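Bottromycin amidohydrolase (Streptomyces purpureus, PDB 6I5S) probably hydrolyses a thiazoline-containing intermediate of bottromycin biosynthesis, acting as a gatekeeper of the pathway with a two-zinc active site. Local coordinates at residues R225-F238 and F268-T280. Residues are numbered along the deposited sequence; the frame is centred on the assembly and turned at random. Where two conformers were deposited one is given.
Sequences RSTEHLYGFVPNVF and FVCPTLVAWRART. With ZN (zinc ion), chain B.
His-229 is gripped from the 268-280 segment at its backbone N, its backbone O and its ring, while the far side of that ring holds a zinc ion. Its ND1 gives an almost straight hydrogen bond, 2.7 Å long, to Thr-272 OG1, which lies in the plane of the imidazole; NE2 of the same ring binds zinc at 2.2 Å, together with two waters, His-210 and the carboxylated lysine Xaa183. The backbone is held too: His-229 N donates to Cys-270 O, and Trp-276 NE1 donates over 2.8 Å to His-229 O, which sits in the indole plane. The donation to Cys-270 O continues the parallel pairing of strands 226-228 and 268-270, in which Cys-270 N reaches Thr-227 O at 3.0 Å. At these strand ends Glu-228, bent at chi2 (-63°), lays OE1 beside Cys-270 CB and hydrogen-bonds His-94, a ligand of the other zinc, while OE2 pairs with Arg-115.

From the last residue of the type I' turn (Glu-228 to Tyr-231) onward, the chain packs against the indole of Trp-276. Tyr-231 brings CE1 to within 3.6 Å of Trp-276 CZ2, Val-234 adds a methyl, and Phe-238 sets CE2 over one indole face, the phenyl plane turned 53° from the six-membered ring of the indole. On Phe-238, the face opposite Val-237 CG2 is met by Arg-279, whose extended chain, in the conformer described here, lays CD 3.6 Å from the ring centroid in a CH-pi contact. Its guanidinium goes on to a salt bridge with Asp-348, a ligand of the other zinc.

Consistent with a metal-dependent amidohydrolase, the second shell supports the first: the ND1-H donated to Thr-272 leaves the NE2 lone pair for zinc, and probably helps the metal bond hold the imidazole in its rotation.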
ATOM      1  N   ARG A 225       1.291  16.527   0.847  1.00 27.25           N
ATOM      2  CA  ARG A 225       0.972  15.706   2.006  1.00 26.45           C
ATOM      3  C   ARG A 225       1.903  14.500   2.087  1.00 24.82           C
ATOM      4  O   ARG A 225       2.324  14.111   3.181  1.00 28.53           O
ATOM      5  CB  ARG A 225      -0.483  15.250   1.951  1.00 25.36           C
ATOM      6  CG  ARG A 225      -0.920  14.060   2.902  1.00 29.69           C
ATOM      7  CD  ARG A 225      -0.984  14.511   4.321  1.00 31.24           C
ATOM      8  NE  ARG A 225      -1.945  15.576   4.486  1.00 34.77           N
ATOM      9  CZ  ARG A 225      -3.244  15.437   4.610  1.00 37.02           C
ATOM     10  NH1 ARG A 225      -3.831  14.245   4.554  1.00 31.67           N
ATOM     11  NH2 ARG A 225      -3.964  16.536   4.768  1.00 39.39           N
ATOM     12  N   SER A 226       2.258  13.933   0.938  1.00 28.13           N
ATOM     13  CA  SER A 226       3.272  12.899   0.895  1.00 26.55           C
ATOM     14  C   SER A 226       3.961  12.956  -0.467  1.00 27.78           C
ATOM     15  O   SER A 226       3.407  13.451  -1.449  1.00 27.07           O
ATOM     16  CB  SER A 226       2.700  11.481   1.115  1.00 24.47           C
ATOM     17  OG  SER A 226       1.936  11.055  -0.037  1.00 27.39           O
ATOM     18  N   THR A 227       5.171  12.416  -0.510  1.00 27.76           N
ATOM     19  CA  THR A 227       5.935  12.238  -1.751  1.00 26.99           C
ATOM     20  C   THR A 227       6.330  10.769  -1.870  1.00 30.12           C
ATOM     21  O   THR A 227       6.562  10.074  -0.856  1.00 27.96           O
ATOM     22  CB  THR A 227       7.186  13.110  -1.838  1.00 27.12           C
ATOM     23  OG1 THR A 227       8.072  12.864  -0.730  1.00 28.92           O
ATOM     24  CG2 THR A 227       6.786  14.639  -1.810  1.00 29.03           C
ATOM     25  N   GLU A 228       6.309  10.285  -3.117  1.00 24.76           N
ATOM     26  CA  GLU A 228       6.424   8.865  -3.407  1.00 26.07           C
ATOM     27  C   GLU A 228       7.755   8.540  -4.092  1.00 25.64           C
ATOM     28  O   GLU A 228       8.287   9.323  -4.894  1.00 28.18           O
ATOM     29  CB  GLU A 228       5.275   8.383  -4.311  1.00 36.34           C
ATOM     30  CG  GLU A 228       3.866   8.925  -3.896  1.00 42.79           C
ATOM     31  CD  GLU A 228       3.498   8.442  -2.534  1.00 37.42           C
ATOM     32  OE1 GLU A 228       3.501   7.202  -2.364  1.00 37.72           O
ATOM     33  OE2 GLU A 228       3.235   9.270  -1.635  1.00 34.26           O
ATOM     34  N   HIS A 229       8.218   7.335  -3.819  1.00 26.34           N
ATOM     35  CA  HIS A 229       9.317   6.664  -4.528  1.00 26.12           C
ATOM     36  C   HIS A 229      10.675   7.288  -4.265  1.00 25.34           C
ATOM     37  O   HIS A 229      11.654   6.895  -4.927  1.00 25.54           O
ATOM     38  CB  HIS A 229       9.091   6.651  -6.053  1.00 26.03           C
ATOM     39  CG  HIS A 229       7.723   6.272  -6.498  1.00 29.87           C
ATOM     40  ND1 HIS A 229       7.131   5.066  -6.188  1.00 29.92           N
ATOM     41  CD2 HIS A 229       6.832   6.935  -7.295  1.00 33.29           C
ATOM     42  CE1 HIS A 229       5.925   5.019  -6.738  1.00 32.28           C
ATOM     43  NE2 HIS A 229       5.730   6.130  -7.420  1.00 28.21           N
ATOM     44  N   LEU A 230      10.798   8.195  -3.294  1.00 28.45           N
ATOM     45  CA  LEU A 230      12.001   9.007  -3.075  1.00 29.45           C
ATOM     46  C   LEU A 230      12.310   9.941  -4.250  1.00 29.71           C
ATOM     47  O   LEU A 230      13.380  10.567  -4.270  1.00 29.77           O
ATOM     48  CB  LEU A 230      13.223   8.107  -2.747  1.00 24.22           C
ATOM     49  CG  LEU A 230      13.084   7.245  -1.492  1.00 26.72           C
ATOM     50  CD1 LEU A 230      14.342   6.386  -1.311  1.00 31.15           C
ATOM     51  CD2 LEU A 230      12.871   8.125  -0.280  1.00 30.06           C
ATOM     52  N   TYR A 231      11.393  10.119  -5.216  1.00 28.21           N
ATOM     53  CA  TYR A 231      11.699  11.049  -6.281  1.00 30.55           C
ATOM     54  C   TYR A 231      11.839  12.431  -5.671  1.00 32.55           C
ATOM     55  O   TYR A 231      11.196  12.752  -4.663  1.00 32.55           O
ATOM     56  CB  TYR A 231      10.646  11.048  -7.365  1.00 29.41           C
ATOM     57  CG  TYR A 231      10.504   9.741  -8.119  1.00 32.92           C
ATOM     58  CD1 TYR A 231      11.521   8.805  -8.166  1.00 34.36           C
ATOM     59  CD2 TYR A 231       9.328   9.429  -8.771  1.00 30.91           C
ATOM     60  CE1 TYR A 231      11.337   7.625  -8.855  1.00 30.74           C
ATOM     61  CE2 TYR A 231       9.161   8.278  -9.455  1.00 32.54           C
ATOM     62  CZ  TYR A 231      10.167   7.384  -9.514  1.00 40.99           C
ATOM     63  OH  TYR A 231       9.965   6.184 -10.195  1.00 40.89           O
ATOM     64  N   GLY A 232      12.740  13.209  -6.239  1.00 31.03           N
ATOM     65  CA  GLY A 232      13.132  14.459  -5.595  1.00 32.19           C
ATOM     66  C   GLY A 232      14.440  14.329  -4.848  1.00 30.28           C
ATOM     67  O   GLY A 232      15.357  15.116  -5.035  1.00 32.06           O
ATOM     68  N   PHE A 233      14.531  13.329  -3.974  1.00 30.67           N
ATOM     69  CA  PHE A 233      15.834  12.965  -3.408  1.00 35.63           C
ATOM     70  C   PHE A 233      16.709  12.290  -4.460  1.00 34.37           C
ATOM     71  O   PHE A 233      17.939  12.459  -4.471  1.00 39.32           O
ATOM     72  CB  PHE A 233      15.643  12.041  -2.204  1.00 34.69           C
ATOM     73  CG  PHE A 233      14.902  12.691  -1.054  1.00 35.17           C
ATOM     74  CD1 PHE A 233      15.565  13.584  -0.209  1.00 39.34           C
ATOM     75  CD2 PHE A 233      13.559  12.475  -0.880  1.00 40.94           C
ATOM     76  CE1 PHE A 233      14.879  14.215   0.811  1.00 38.37           C
ATOM     77  CE2 PHE A 233      12.862  13.092   0.135  1.00 37.95           C
ATOM     78  CZ  PHE A 233      13.541  13.957   0.995  1.00 33.34           C
ATOM     79  N   VAL A 234      16.096  11.483  -5.313  1.00 31.70           N
ATOM     80  CA  VAL A 234      16.743  10.911  -6.486  1.00 33.71           C
ATOM     81  C   VAL A 234      15.849  11.184  -7.677  1.00 33.85           C
ATOM     82  O   VAL A 234      14.649  11.414  -7.512  1.00 34.84           O
ATOM     83  CB  VAL A 234      16.984   9.389  -6.312  1.00 37.44           C
ATOM     84  CG1 VAL A 234      17.805   9.167  -5.099  1.00 42.07           C
ATOM     85  CG2 VAL A 234      15.701   8.661  -6.200  1.00 32.46           C
ATOM     86  N   PRO A 235      16.390  11.138  -8.877  1.00 35.98           N
ATOM     87  CA  PRO A 235      15.581  11.395 -10.056  1.00 34.58           C
ATOM     88  C   PRO A 235      14.707  10.202 -10.415  1.00 35.49           C
ATOM     89  O   PRO A 235      15.023   9.048 -10.135  1.00 36.73           O
ATOM     90  CB  PRO A 235      16.628  11.658 -11.147  1.00 38.41           C
ATOM     91  CG  PRO A 235      17.799  10.984 -10.707  1.00 49.75           C
ATOM     92  CD  PRO A 235      17.809  10.910  -9.218  1.00 43.48           C
ATOM     93  N   ASN A 236      13.595  10.501 -11.069  1.00 35.57           N
ATOM     94  CA  ASN A 236      12.778   9.456 -11.669  1.00 34.37           C
ATOM     95  C   ASN A 236      13.489   8.973 -12.930  1.00 33.87           C
ATOM     96  O   ASN A 236      13.259   9.485 -14.043  1.00 32.82           O
ATOM     97  CB  ASN A 236      11.364   9.967 -11.985  1.00 34.24           C
ATOM     98  CG  ASN A 236      10.523   8.906 -12.622  1.00 36.76           C
ATOM     99  OD1 ASN A 236      10.984   7.767 -12.864  1.00 34.50           O
ATOM    100  ND2 ASN A 236       9.275   9.244 -12.895  1.00 38.25           N
ATOM    101  N   VAL A 237      14.434   8.049 -12.747  1.00 33.78           N
ATOM    102  CA  VAL A 237      15.232   7.563 -13.869  1.00 37.70           C
ATOM    103  C   VAL A 237      14.408   6.760 -14.861  1.00 30.27           C
ATOM    104  O   VAL A 237      14.851   6.525 -15.988  1.00 37.46           O
ATOM    105  CB  VAL A 237      16.423   6.719 -13.354  1.00 35.01           C
ATOM    106  CG1 VAL A 237      17.357   7.586 -12.519  1.00 40.78           C
ATOM    107  CG2 VAL A 237      15.975   5.515 -12.559  1.00 38.13           C
ATOM    108  N   PHE A 238      13.169   6.394 -14.511  1.00 34.09           N
ATOM    109  CA  PHE A 238      12.365   5.624 -15.457  1.00 35.33           C
ATOM    110  C   PHE A 238      11.827   6.501 -16.572  1.00 41.67           C
ATOM    111  O   PHE A 238      11.366   5.960 -17.579  1.00 43.23           O
ATOM    112  CB  PHE A 238      11.276   4.848 -14.696  1.00 40.05           C
ATOM    113  CG  PHE A 238      11.860   4.006 -13.617  1.00 37.66           C
ATOM    114  CD1 PHE A 238      12.574   2.838 -13.929  1.00 41.66           C
ATOM    115  CD2 PHE A 238      11.826   4.414 -12.303  1.00 37.17           C
ATOM    116  CE1 PHE A 238      13.198   2.096 -12.938  1.00 45.18           C
ATOM    117  CE2 PHE A 238      12.441   3.651 -11.313  1.00 34.40           C
ATOM    118  CZ  PHE A 238      13.137   2.507 -11.633  1.00 41.00           C
ATOM    119  N   PHE A 268       5.655  13.025   5.206  1.00 27.21           N
ATOM    120  CA  PHE A 268       5.356  11.634   4.916  1.00 25.25           C
ATOM    121  C   PHE A 268       6.063  11.241   3.635  1.00 29.99           C
ATOM    122  O   PHE A 268       5.891  11.906   2.613  1.00 26.48           O
ATOM    123  CB  PHE A 268       3.876  11.404   4.754  1.00 25.94           C
ATOM    124  CG  PHE A 268       3.078  11.628   6.030  1.00 28.32           C
ATOM    125  CD1 PHE A 268       2.953  10.626   6.961  1.00 31.38           C
ATOM    126  CD2 PHE A 268       2.520  12.858   6.303  1.00 31.92           C
ATOM    127  CE1 PHE A 268       2.236  10.826   8.121  1.00 29.90           C
ATOM    128  CE2 PHE A 268       1.784  13.059   7.441  1.00 34.89           C
ATOM    129  CZ  PHE A 268       1.633  12.029   8.354  1.00 34.98           C
ATOM    130  N   VAL A 269       6.832  10.146   3.699  1.00 28.18           N
ATOM    131  CA  VAL A 269       7.643   9.640   2.597  1.00 24.67           C
ATOM    132  C   VAL A 269       7.278   8.173   2.372  1.00 27.17           C
ATOM    133  O   VAL A 269       7.379   7.385   3.293  1.00 26.54           O
ATOM    134  CB  VAL A 269       9.149   9.780   2.910  1.00 28.66           C
ATOM    135  CG1 VAL A 269       9.974   9.075   1.858  1.00 30.42           C
ATOM    136  CG2 VAL A 269       9.500  11.239   2.998  1.00 29.65           C
ATOM    137  N   CYS A 270       6.879   7.819   1.154  1.00 26.04           N
ATOM    138  CA  CYS A 270       6.489   6.458   0.783  1.00 26.55           C
ATOM    139  C   CYS A 270       7.475   5.968  -0.271  1.00 29.83           C
ATOM    140  O   CYS A 270       7.288   6.211  -1.462  1.00 29.80           O
ATOM    141  CB  CYS A 270       5.037   6.436   0.266  1.00 27.56           C
ATOM    142  SG  CYS A 270       4.495   4.794  -0.084  1.00 30.46           S
ATOM    143  N   PRO A 271       8.546   5.261   0.123  1.00 26.99           N
ATOM    144  CA  PRO A 271       9.646   5.002  -0.832  1.00 25.90           C
ATOM    145  C   PRO A 271       9.396   3.880  -1.828  1.00 26.34           C
ATOM    146  O   PRO A 271      10.121   3.797  -2.829  1.00 26.29           O
ATOM    147  CB  PRO A 271      10.844   4.676   0.086  1.00 28.32           C
ATOM    148  CG  PRO A 271      10.234   4.199   1.383  1.00 31.03           C
ATOM    149  CD  PRO A 271       8.915   4.986   1.525  1.00 27.58           C
ATOM    150  N   THR A 272       8.424   3.005  -1.576  1.00 26.37           N
ATOM    151  CA  THR A 272       8.116   1.848  -2.416  1.00 24.39           C
ATOM    152  C   THR A 272       9.378   1.126  -2.857  1.00 28.09           C
ATOM    153  O   THR A 272       9.618   0.893  -4.036  1.00 26.73           O
ATOM    154  CB  THR A 272       7.245   2.197  -3.630  1.00 27.90           C
ATOM    155  OG1 THR A 272       7.947   3.018  -4.547  1.00 29.03           O
ATOM    156  CG2 THR A 272       5.999   2.942  -3.223  1.00 30.96           C
ATOM    157  N   LEU A 273      10.134   0.658  -1.858  1.00 24.08           N
ATOM    158  CA  LEU A 273      11.413   0.008  -2.166  1.00 28.24           C
ATOM    159  C   LEU A 273      11.188  -1.295  -2.923  1.00 24.57           C
ATOM    160  O   LEU A 273      11.978  -1.657  -3.823  1.00 25.80           O
ATOM    161  CB  LEU A 273      12.198  -0.250  -0.886  1.00 30.10           C
ATOM    162  CG  LEU A 273      12.578   1.041  -0.168  1.00 28.14           C
ATOM    163  CD1 LEU A 273      13.100   0.695   1.246  1.00 31.67           C
ATOM    164  CD2 LEU A 273      13.671   1.870  -0.922  1.00 30.22           C
ATOM    165  N   VAL A 274      10.124  -2.019  -2.563  1.00 25.19           N
ATOM    166  CA  VAL A 274       9.800  -3.284  -3.250  1.00 28.26           C
ATOM    167  C   VAL A 274       9.594  -3.075  -4.740  1.00 25.41           C
ATOM    168  O   VAL A 274       9.946  -3.951  -5.549  1.00 24.52           O
ATOM    169  CB  VAL A 274       8.572  -3.949  -2.606  1.00 26.98           C
ATOM    170  CG1 VAL A 274       7.330  -3.045  -2.657  1.00 26.77           C
ATOM    171  CG2 VAL A 274       8.291  -5.334  -3.238  1.00 26.79           C
ATOM    172  N   ALA A 275       9.030  -1.931  -5.132  1.00 27.00           N
ATOM    173  CA  ALA A 275       8.839  -1.635  -6.561  1.00 25.74           C
ATOM    174  C   ALA A 275      10.145  -1.255  -7.263  1.00 26.85           C
ATOM    175  O   ALA A 275      10.397  -1.685  -8.400  1.00 24.81           O
ATOM    176  CB  ALA A 275       7.783  -0.502  -6.702  1.00 28.10           C
ATOM    177  N   TRP A 276      10.963  -0.411  -6.638  1.00 26.13           N
ATOM    178  CA  TRP A 276      12.335  -0.191  -7.137  1.00 28.21           C
ATOM    179  C   TRP A 276      13.067  -1.514  -7.372  1.00 26.31           C
ATOM    180  O   TRP A 276      13.689  -1.722  -8.415  1.00 27.04           O
ATOM    181  CB  TRP A 276      13.110   0.644  -6.133  1.00 26.11           C
ATOM    182  CG  TRP A 276      12.992   2.143  -6.208  1.00 28.37           C
ATOM    183  CD1 TRP A 276      12.277   2.952  -5.347  1.00 26.61           C
ATOM    184  CD2 TRP A 276      13.628   3.000  -7.147  1.00 25.33           C
ATOM    185  NE1 TRP A 276      12.465   4.277  -5.683  1.00 30.15           N
ATOM    186  CE2 TRP A 276      13.299   4.340  -6.781  1.00 28.00           C
ATOM    187  CE3 TRP A 276      14.502   2.784  -8.230  1.00 28.66           C
ATOM    188  CZ2 TRP A 276      13.785   5.453  -7.478  1.00 32.01           C
ATOM    189  CZ3 TRP A 276      15.002   3.896  -8.909  1.00 33.68           C
ATOM    190  CH2 TRP A 276      14.613   5.222  -8.540  1.00 32.10           C
ATOM    191  N   ARG A 277      13.026  -2.396  -6.377  1.00 26.63           N
ATOM    192  CA  ARG A 277      13.691  -3.699  -6.468  1.00 27.58           C
ATOM    193  C   ARG A 277      13.176  -4.488  -7.661  1.00 27.84           C
ATOM    194  O   ARG A 277      13.936  -5.049  -8.433  1.00 27.12           O
ATOM    195  CB  ARG A 277      13.434  -4.460  -5.163  1.00 26.27           C
ATOM    196  CG  ARG A 277      14.081  -5.867  -5.022  1.00 28.61           C
ATOM    197  CD  ARG A 277      15.591  -5.766  -4.687  1.00 26.01           C
ATOM    198  NE  ARG A 277      15.764  -5.078  -3.414  1.00 28.11           N
ATOM    199  CZ  ARG A 277      16.965  -4.675  -2.974  1.00 30.04           C
ATOM    200  NH1 ARG A 277      17.072  -4.037  -1.826  1.00 33.92           N
ATOM    201  NH2 ARG A 277      18.051  -4.874  -3.697  1.00 35.42           N
ATOM    202  N   ALA A 278      11.856  -4.548  -7.830  1.00 28.93           N
ATOM    203  CA  ALA A 278      11.323  -5.300  -8.963  1.00 27.52           C
ATOM    204  C   ALA A 278      11.697  -4.692 -10.306  1.00 32.42           C
ATOM    205  O   ALA A 278      11.922  -5.431 -11.267  1.00 36.97           O
ATOM    206  CB  ALA A 278       9.785  -5.416  -8.811  1.00 26.04           C
ATOM    207  N   ARG A 279      11.827  -3.356 -10.411  1.00 29.90           N
ATOM    208  CA  ARG A 279      12.199  -2.733 -11.684  0.59 26.81           C
ATOM    209  C   ARG A 279      13.630  -3.030 -12.114  1.00 32.88           C
ATOM    210  O   ARG A 279      13.967  -2.840 -13.293  1.00 33.92           O
ATOM    211  CB  ARG A 279      11.988  -1.201 -11.605  0.59 33.30           C
ATOM    212  CG  ARG A 279      10.523  -0.767 -11.430  0.59 43.64           C
ATOM    213  CD  ARG A 279      10.376   0.741 -11.078  0.59 55.91           C
ATOM    214  NE  ARG A 279       9.073   1.101 -10.482  0.59 58.90           N
ATOM    215  CZ  ARG A 279       8.857   2.133  -9.652  0.59 39.61           C
ATOM    216  NH1 ARG A 279       9.839   2.952  -9.275  0.59 49.54           N
ATOM    217  NH2 ARG A 279       7.650   2.328  -9.165  0.59 34.86           N
ATOM    218  N   THR A 280      14.502  -3.446 -11.185  1.00 31.63           N
ATOM    219  CA  THR A 280      15.911  -3.685 -11.525  1.00 32.48           C
ATOM    220  C   THR A 280      16.082  -4.909 -12.397  1.00 39.65           C
ATOM    221  O   THR A 280      17.076  -5.005 -13.126  1.00 35.77           O
ATOM    222  CB  THR A 280      16.780  -3.919 -10.294  1.00 33.73           C
ATOM    223  OG1 THR A 280      16.362  -5.107  -9.623  1.00 29.89           O
ATOM    224  CG2 THR A 280      16.826  -2.723  -9.362  1.00 31.77           C
TER
HETATM  225 ZN    ZN B 501       4.613   6.600  -9.241  0.61 35.03          ZN
HETATM  226  O   HOH W   1       3.932  15.663   4.734  1.00 33.99           O
HETATM  227  O   HOH W   2       4.236   6.165 -11.305  1.00 60.36           O
HETATM  228  O   HOH W   3       4.067   4.439  -9.431  1.00 39.82           O